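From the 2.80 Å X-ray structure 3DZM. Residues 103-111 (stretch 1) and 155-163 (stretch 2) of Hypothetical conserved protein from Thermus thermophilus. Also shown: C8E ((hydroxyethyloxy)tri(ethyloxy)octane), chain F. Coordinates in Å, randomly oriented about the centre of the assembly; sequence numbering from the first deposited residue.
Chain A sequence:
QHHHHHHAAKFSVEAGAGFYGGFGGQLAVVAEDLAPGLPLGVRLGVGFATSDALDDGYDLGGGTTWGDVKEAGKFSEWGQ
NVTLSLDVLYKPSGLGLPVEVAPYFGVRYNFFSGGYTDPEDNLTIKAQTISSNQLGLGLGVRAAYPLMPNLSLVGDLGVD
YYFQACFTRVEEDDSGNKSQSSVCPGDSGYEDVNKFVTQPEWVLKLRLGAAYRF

Stretch 1 (103-111) PYFGVRYNF
Stretch 2 (155-163) GDLGVDYYF

Both stretches are extended β-strands of one chain. Residues 103-111 are strand throughout, and stretch 2 is extended over most of its length; phi/psi values lie mostly near -125°/140°. Gly106 is stretched almost flat at -167/-179, and Gly158 opens to -151/174. The strand axes approach to 8.4 Å, and their N-to-C directions differ by 53°, with a signed crossing angle of -53°. In register, the CA of Tyr104 lies 8.7 Å from the CA of Gly158, and the CA of Arg108 lies 8.1 Å from the CA of Asp160. At this spacing the backbones do not pair with each other; side chains bridge the gap, burying 341 Å² in all.

The alternation of a β-strand sorts the residues. Arg108 and Asn110 direct their CA-to-CB bonds toward stretch 2, while Val107 and Tyr109 point away. In stretch 2, Asp160 and Tyr162 point toward stretch 1, whereas Leu157, Val159 and Tyr161 point away. The side chains that make the contact are largely polar or aromatic, and they are buried.

At one end, Tyr104 (chi1 65°, p; chi2 77°) and Asp156 (chi1 -162°, t; chi2 1°) both leave their backbones sideways, yet their ends converge. Tyr104 OH donates a hydrogen bond to Asp156 OD1 at 2.9 Å, with the carboxylate oxygen near the plane of the ring at its edge. A tyrosine suits this place because its long, rigid ring carries a hydroxyl across the gap to an acceptor. Gly158 leaves space for that hydroxyl: its CA is 3.9 Å from Tyr104 OH, and an ideal CB on Gly158 would lie 2.7 Å from the same oxygen, a clash.

In the middle, Arg108 (chi1 -66°, m; chi2 66°, p; chi3 -124°, between wells; chi4 -110°) meets Asp160 (chi1 -70°, m; chi2 -16°) in a salt bridge. Opposite charges suit this buried site because each offsets the cost of burying the other. The modelled separation of 2.3 Å between Arg108 NH2 and Asp160 OD1 is too short, so the exact positions of these atoms are uncertain. The bend of the arginine chain also brings Arg108 NE back to Val107 O, 2.9 Å away, in a weak hydrogen bond. Gly106 accommodates the guanidinium, since an ideal CB there would come within 2.7 Å of Arg108 NH1.

Farther along, Tyr162 (chi1 -69°, m; chi2 -86°) reaches over stretch 1. Its OH lies 3.2 Å from Arg108 CB, and its CE1 lies 3.5 Å from Asn110 CB. The broad ring packs obliquely against these aliphatic carbons, while its hydroxyl is hydrogen-bonded elsewhere in the structure. Asn110 (chi1 -163°, t; chi2 72°) offers its CB to the ring, and its amide is likewise satisfied elsewhere.

On the side of stretch 2 turned away from stretch 1, Tyr161 (chi1 177°, t; chi2 74°) meets the detergent C8E. Carbon C5 lies over one ring face, and Tyr161 OH donates a hydrogen bond to C8E O12 at 2.6 Å, though the hydroxyl's position is less certain.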

ATOM      1  N   PRO A 103       3.747 -14.296  14.362  1.00 73.99           N
ATOM      2  CA  PRO A 103       4.731 -13.751  13.429  1.00 74.90           C
ATOM      3  C   PRO A 103       4.420 -14.133  11.986  1.00 67.75           C
ATOM      4  O   PRO A 103       4.028 -15.245  11.705  1.00 65.80           O
ATOM      5  CB  PRO A 103       6.022 -14.464  13.858  1.00 73.94           C
ATOM      6  CG  PRO A 103       5.537 -15.617  14.698  1.00 71.12           C
ATOM      7  CD  PRO A 103       4.431 -15.015  15.440  1.00 66.61           C
ATOM      8  N   TYR A 104       4.640 -13.227  11.055  1.00 65.81           N
ATOM      9  CA  TYR A 104       4.434 -13.603   9.663  1.00 71.79           C
ATOM     10  C   TYR A 104       5.488 -12.951   8.819  1.00 60.45           C
ATOM     11  O   TYR A 104       6.037 -11.926   9.199  1.00 61.03           O
ATOM     12  CB  TYR A 104       2.982 -13.276   9.147  1.00 55.84           C
ATOM     13  CG  TYR A 104       2.645 -11.822   9.110  1.00 50.69           C
ATOM     14  CD1 TYR A 104       3.122 -11.019   8.101  1.00 51.67           C
ATOM     15  CD2 TYR A 104       1.881 -11.246  10.102  1.00 57.10           C
ATOM     16  CE1 TYR A 104       2.822  -9.692   8.052  1.00 56.92           C
ATOM     17  CE2 TYR A 104       1.558  -9.913  10.065  1.00 54.67           C
ATOM     18  CZ  TYR A 104       2.028  -9.130   9.029  1.00 59.96           C
ATOM     19  OH  TYR A 104       1.767  -7.754   8.996  1.00 61.74           O
ATOM     20  N   PHE A 105       5.772 -13.589   7.695  1.00 56.02           N
ATOM     21  CA  PHE A 105       6.528 -12.980   6.610  1.00 61.45           C
ATOM     22  C   PHE A 105       5.778 -13.140   5.277  1.00 65.67           C
ATOM     23  O   PHE A 105       4.991 -14.060   5.081  1.00 69.60           O
ATOM     24  CB  PHE A 105       7.900 -13.623   6.500  1.00 52.26           C
ATOM     25  CG  PHE A 105       7.848 -15.040   6.088  1.00 58.79           C
ATOM     26  CD1 PHE A 105       8.060 -15.399   4.760  1.00 60.17           C
ATOM     27  CD2 PHE A 105       7.571 -16.034   7.021  1.00 69.68           C
ATOM     28  CE1 PHE A 105       8.000 -16.732   4.372  1.00 68.24           C
ATOM     29  CE2 PHE A 105       7.514 -17.385   6.645  1.00 70.17           C
ATOM     30  CZ  PHE A 105       7.720 -17.730   5.315  1.00 70.42           C
ATOM     31  N   GLY A 106       6.032 -12.262   4.337  1.00 57.70           N
ATOM     32  CA  GLY A 106       5.397 -12.468   3.062  1.00 56.24           C
ATOM     33  C   GLY A 106       5.901 -11.653   1.895  1.00 59.18           C
ATOM     34  O   GLY A 106       6.802 -10.830   1.996  1.00 62.15           O
ATOM     35  N   VAL A 107       5.252 -11.883   0.774  1.00 63.08           N
ATOM     36  CA  VAL A 107       5.527 -11.234  -0.488  1.00 63.06           C
ATOM     37  C   VAL A 107       4.362 -10.248  -0.805  1.00 54.79           C
ATOM     38  O   VAL A 107       3.230 -10.446  -0.376  1.00 59.66           O
ATOM     39  CB  VAL A 107       5.703 -12.358  -1.548  1.00 60.87           C
ATOM     40  CG1 VAL A 107       4.353 -12.965  -1.889  1.00 63.30           C
ATOM     41  CG2 VAL A 107       6.408 -11.868  -2.767  1.00 65.93           C
ATOM     42  N   ARG A 108       4.647  -9.161  -1.507  1.00 56.67           N
ATOM     43  CA  ARG A 108       3.602  -8.165  -1.869  1.00 59.75           C
ATOM     44  C   ARG A 108       3.716  -7.748  -3.327  1.00 63.06           C
ATOM     45  O   ARG A 108       4.801  -7.790  -3.924  1.00 63.33           O
ATOM     46  CB  ARG A 108       3.751  -6.853  -1.093  1.00 63.27           C
ATOM     47  CG  ARG A 108       3.539  -6.898   0.367  1.00 68.21           C
ATOM     48  CD  ARG A 108       4.594  -7.706   1.046  1.00 72.58           C
ATOM     49  NE  ARG A 108       3.889  -8.730   1.804  1.00 80.37           N
ATOM     50  CZ  ARG A 108       3.842  -8.718   3.113  1.00 74.67           C
ATOM     51  NH1 ARG A 108       3.188  -9.636   3.773  1.00 64.54           N
ATOM     52  NH2 ARG A 108       4.491  -7.765   3.740  1.00 74.29           N
ATOM     53  N   TYR A 109       2.587  -7.334  -3.893  1.00 61.90           N
ATOM     54  CA  TYR A 109       2.575  -6.684  -5.199  1.00 63.78           C
ATOM     55  C   TYR A 109       1.743  -5.423  -5.070  1.00 61.82           C
ATOM     56  O   TYR A 109       0.558  -5.483  -4.758  1.00 64.86           O
ATOM     57  CB  TYR A 109       2.021  -7.609  -6.297  1.00 64.91           C
ATOM     58  CG  TYR A 109       2.629  -8.986  -6.284  1.00 75.17           C
ATOM     59  CD1 TYR A 109       3.680  -9.293  -7.127  1.00 81.86           C
ATOM     60  CD2 TYR A 109       2.167  -9.996  -5.393  1.00 79.39           C
ATOM     61  CE1 TYR A 109       4.258 -10.584  -7.119  1.00 91.12           C
ATOM     62  CE2 TYR A 109       2.742 -11.282  -5.371  1.00 76.02           C
ATOM     63  CZ  TYR A 109       3.785 -11.559  -6.243  1.00 85.91           C
ATOM     64  OH  TYR A 109       4.389 -12.783  -6.268  1.00 85.91           O
ATOM     65  N   ASN A 110       2.377  -4.281  -5.288  1.00 57.03           N
ATOM     66  CA  ASN A 110       1.711  -2.992  -5.175  1.00 59.07           C
ATOM     67  C   ASN A 110       1.453  -2.264  -6.479  1.00 63.72           C
ATOM     68  O   ASN A 110       2.315  -2.185  -7.375  1.00 68.25           O
ATOM     69  CB  ASN A 110       2.542  -2.082  -4.300  1.00 65.00           C
ATOM     70  CG  ASN A 110       1.763  -0.897  -3.794  1.00 68.72           C
ATOM     71  OD1 ASN A 110       0.903  -1.031  -2.942  1.00 74.34           O
ATOM     72  ND2 ASN A 110       2.085   0.272  -4.292  1.00 68.21           N
ATOM     73  N   PHE A 111       0.262  -1.696  -6.570  1.00 62.70           N
ATOM     74  CA  PHE A 111      -0.075  -0.792  -7.671  1.00 56.14           C
ATOM     75  C   PHE A 111      -0.168   0.631  -7.155  1.00 54.60           C
ATOM     76  O   PHE A 111      -1.130   1.012  -6.516  1.00 64.58           O
ATOM     77  CB  PHE A 111      -1.329  -1.298  -8.422  1.00 55.59           C
ATOM     78  CG  PHE A 111      -1.173  -2.690  -8.880  1.00 67.41           C
ATOM     79  CD1 PHE A 111      -0.635  -2.963 -10.133  1.00 73.07           C
ATOM     80  CD2 PHE A 111      -1.394  -3.747  -7.995  1.00 70.40           C
ATOM     81  CE1 PHE A 111      -0.418  -4.279 -10.530  1.00 79.71           C
ATOM     82  CE2 PHE A 111      -1.159  -5.063  -8.381  1.00 71.96           C
ATOM     83  CZ  PHE A 111      -0.674  -5.333  -9.643  1.00 73.70           C
ATOM     84  N   GLY A 155      -5.257  -7.327  15.456  1.00 64.07           N
ATOM     85  CA  GLY A 155      -4.299  -6.239  15.393  1.00 63.15           C
ATOM     86  C   GLY A 155      -3.156  -6.655  14.481  1.00 68.78           C
ATOM     87  O   GLY A 155      -2.718  -7.804  14.487  1.00 72.95           O
ATOM     88  N   ASP A 156      -2.671  -5.728  13.670  1.00 66.58           N
ATOM     89  CA  ASP A 156      -1.618  -6.069  12.743  1.00 66.43           C
ATOM     90  C   ASP A 156      -0.608  -4.949  12.614  1.00 67.23           C
ATOM     91  O   ASP A 156      -0.985  -3.831  12.231  1.00 63.86           O
ATOM     92  CB  ASP A 156      -2.224  -6.329  11.394  1.00 78.44           C
ATOM     93  CG  ASP A 156      -1.307  -7.069  10.513  1.00 90.03           C
ATOM     94  OD1 ASP A 156      -0.221  -7.372  11.029  1.00101.09           O
ATOM     95  OD2 ASP A 156      -1.651  -7.342   9.334  1.00 88.19           O
ATOM     96  N   LEU A 157       0.652  -5.248  12.967  1.00 58.47           N
ATOM     97  CA  LEU A 157       1.775  -4.353  12.716  1.00 63.37           C
ATOM     98  C   LEU A 157       2.862  -5.012  11.868  1.00 69.78           C
ATOM     99  O   LEU A 157       3.361  -6.084  12.218  1.00 72.56           O
ATOM    100  CB  LEU A 157       2.398  -3.900  14.024  1.00 76.33           C
ATOM    101  CG  LEU A 157       3.452  -2.784  13.992  1.00 83.55           C
ATOM    102  CD1 LEU A 157       3.520  -2.146  15.341  1.00 85.91           C
ATOM    103  CD2 LEU A 157       4.811  -3.295  13.580  1.00 77.88           C
ATOM    104  N   GLY A 158       3.222  -4.376  10.756  1.00 65.56           N
ATOM    105  CA  GLY A 158       4.297  -4.885   9.930  1.00 62.41           C
ATOM    106  C   GLY A 158       5.044  -3.833   9.160  1.00 61.34           C
ATOM    107  O   GLY A 158       4.688  -2.667   9.190  1.00 62.41           O
ATOM    108  N   VAL A 159       6.114  -4.242   8.488  1.00 68.59           N
ATOM    109  CA  VAL A 159       6.928  -3.328   7.662  1.00 61.64           C
ATOM    110  C   VAL A 159       7.180  -4.041   6.358  1.00 65.68           C
ATOM    111  O   VAL A 159       7.395  -5.270   6.344  1.00 69.84           O
ATOM    112  CB  VAL A 159       8.263  -2.940   8.360  1.00 71.91           C
ATOM    113  CG1 VAL A 159       9.188  -2.250   7.390  1.00 65.63           C
ATOM    114  CG2 VAL A 159       8.021  -2.070   9.687  1.00 53.39           C
ATOM    115  N   ASP A 160       7.064  -3.311   5.252  1.00 65.36           N
ATOM    116  CA  ASP A 160       7.253  -3.903   3.916  1.00 60.70           C
ATOM    117  C   ASP A 160       8.311  -3.090   3.239  1.00 62.60           C
ATOM    118  O   ASP A 160       8.391  -1.871   3.443  1.00 65.40           O
ATOM    119  CB  ASP A 160       5.988  -3.820   3.055  1.00 60.78           C
ATOM    120  CG  ASP A 160       4.880  -4.737   3.528  1.00 71.75           C
ATOM    121  OD1 ASP A 160       5.218  -5.629   4.307  1.00 73.10           O
ATOM    122  OD2 ASP A 160       3.679  -4.565   3.130  1.00 71.38           O
ATOM    123  N   TYR A 161       9.109  -3.749   2.416  1.00 56.16           N
ATOM    124  CA  TYR A 161      10.034  -3.033   1.560  1.00 56.32           C
ATOM    125  C   TYR A 161       9.693  -3.284   0.088  1.00 59.25           C
ATOM    126  O   TYR A 161       9.479  -4.423  -0.305  1.00 60.16           O
ATOM    127  CB  TYR A 161      11.476  -3.456   1.820  1.00 56.56           C
ATOM    128  CG  TYR A 161      12.412  -2.760   0.871  1.00 70.11           C
ATOM    129  CD1 TYR A 161      12.715  -1.412   1.039  1.00 75.99           C
ATOM    130  CD2 TYR A 161      12.953  -3.421  -0.227  1.00 69.08           C
ATOM    131  CE1 TYR A 161      13.536  -0.761   0.184  1.00 72.76           C
ATOM    132  CE2 TYR A 161      13.805  -2.758  -1.110  1.00 70.31           C
ATOM    133  CZ  TYR A 161      14.089  -1.434  -0.887  1.00 73.46           C
ATOM    134  OH  TYR A 161      14.921  -0.750  -1.735  1.00 77.73           O
ATOM    135  N   TYR A 162       9.675  -2.224  -0.721  1.00 60.90           N
ATOM    136  CA  TYR A 162       9.469  -2.352  -2.173  1.00 66.02           C
ATOM    137  C   TYR A 162      10.676  -1.976  -3.030  1.00 70.98           C
ATOM    138  O   TYR A 162      11.318  -0.948  -2.830  1.00 73.61           O
ATOM    139  CB  TYR A 162       8.257  -1.536  -2.619  1.00 63.92           C
ATOM    140  CG  TYR A 162       6.944  -2.096  -2.122  1.00 67.75           C
ATOM    141  CD1 TYR A 162       6.287  -3.092  -2.833  1.00 66.27           C
ATOM    142  CD2 TYR A 162       6.370  -1.652  -0.929  1.00 70.18           C
ATOM    143  CE1 TYR A 162       5.094  -3.608  -2.391  1.00 72.70           C
ATOM    144  CE2 TYR A 162       5.162  -2.170  -0.480  1.00 68.05           C
ATOM    145  CZ  TYR A 162       4.537  -3.147  -1.219  1.00 70.12           C
ATOM    146  OH  TYR A 162       3.351  -3.679  -0.814  1.00 67.37           O
ATOM    147  N   PHE A 163      10.980  -2.834  -3.988  1.00 72.35           N
ATOM    148  CA  PHE A 163      12.014  -2.573  -4.985  1.00 69.50           C
ATOM    149  C   PHE A 163      11.556  -1.554  -6.029  1.00 69.10           C
ATOM    150  O   PHE A 163      10.465  -1.655  -6.585  1.00 80.55           O
ATOM    151  CB  PHE A 163      12.393  -3.886  -5.677  1.00 63.59           C
ATOM    152  CG  PHE A 163      12.928  -4.908  -4.752  1.00 72.86           C
ATOM    153  CD1 PHE A 163      14.285  -4.926  -4.420  1.00 80.16           C
ATOM    154  CD2 PHE A 163      12.087  -5.840  -4.171  1.00 79.27           C
ATOM    155  CE1 PHE A 163      14.799  -5.877  -3.540  1.00 81.82           C
ATOM    156  CE2 PHE A 163      12.596  -6.803  -3.258  1.00 82.94           C
ATOM    157  CZ  PHE A 163      13.943  -6.820  -2.953  1.00 82.50           C
TER
HETATM  158  C1  C8E F 210      12.551  -6.801   3.985  1.00 91.86           C
HETATM  159  C2  C8E F 210      14.049  -6.951   3.634  1.00102.35           C
HETATM  160  C3  C8E F 210      14.507  -6.537   2.216  1.00103.56           C
HETATM  161  C4  C8E F 210      15.893  -5.867   2.205  1.00112.82           C
HETATM  162  C5  C8E F 210      15.973  -4.460   1.567  1.00120.91           C
HETATM  163  C6  C8E F 210      17.354  -4.042   1.013  1.00124.36           C
HETATM  164  C7  C8E F 210      17.288  -3.020  -0.135  1.00130.82           C
HETATM  165  C8  C8E F 210      18.408  -3.136  -1.188  1.00138.40           C
HETATM  166  O9  C8E F 210      17.964  -2.946  -2.532  1.00144.56           O
HETATM  167  C10 C8E F 210      17.361  -1.678  -2.784  1.00154.57           C
HETATM  168  C11 C8E F 210      16.727  -1.518  -4.188  1.00159.98           C
HETATM  169  O12 C8E F 210      15.598  -0.631  -4.210  1.00158.83           O
HETATM  170  C13 C8E F 210      15.819   0.659  -4.777  1.00156.45           C
HETATM  171  C14 C8E F 210      15.148   1.804  -3.993  1.00154.53           C
HETATM  172  O15 C8E F 210      14.117   2.427  -4.755  1.00151.88           O
HETATM  173  C16 C8E F 210      13.985   3.844  -4.660  1.00145.64           C
HETATM  174  C17 C8E F 210      12.931   4.290  -3.634  1.00140.13           C
HETATM  175  O18 C8E F 210      12.588   5.671  -3.695  1.00134.56           O
HETATM  176  C19 C8E F 210      11.196   5.867  -3.932  1.00127.54           C
HETATM  177  C20 C8E F 210      10.739   7.336  -3.963  1.00108.87           C
HETATM  178  O21 C8E F 210      10.241   7.685  -5.252  1.00 83.41           O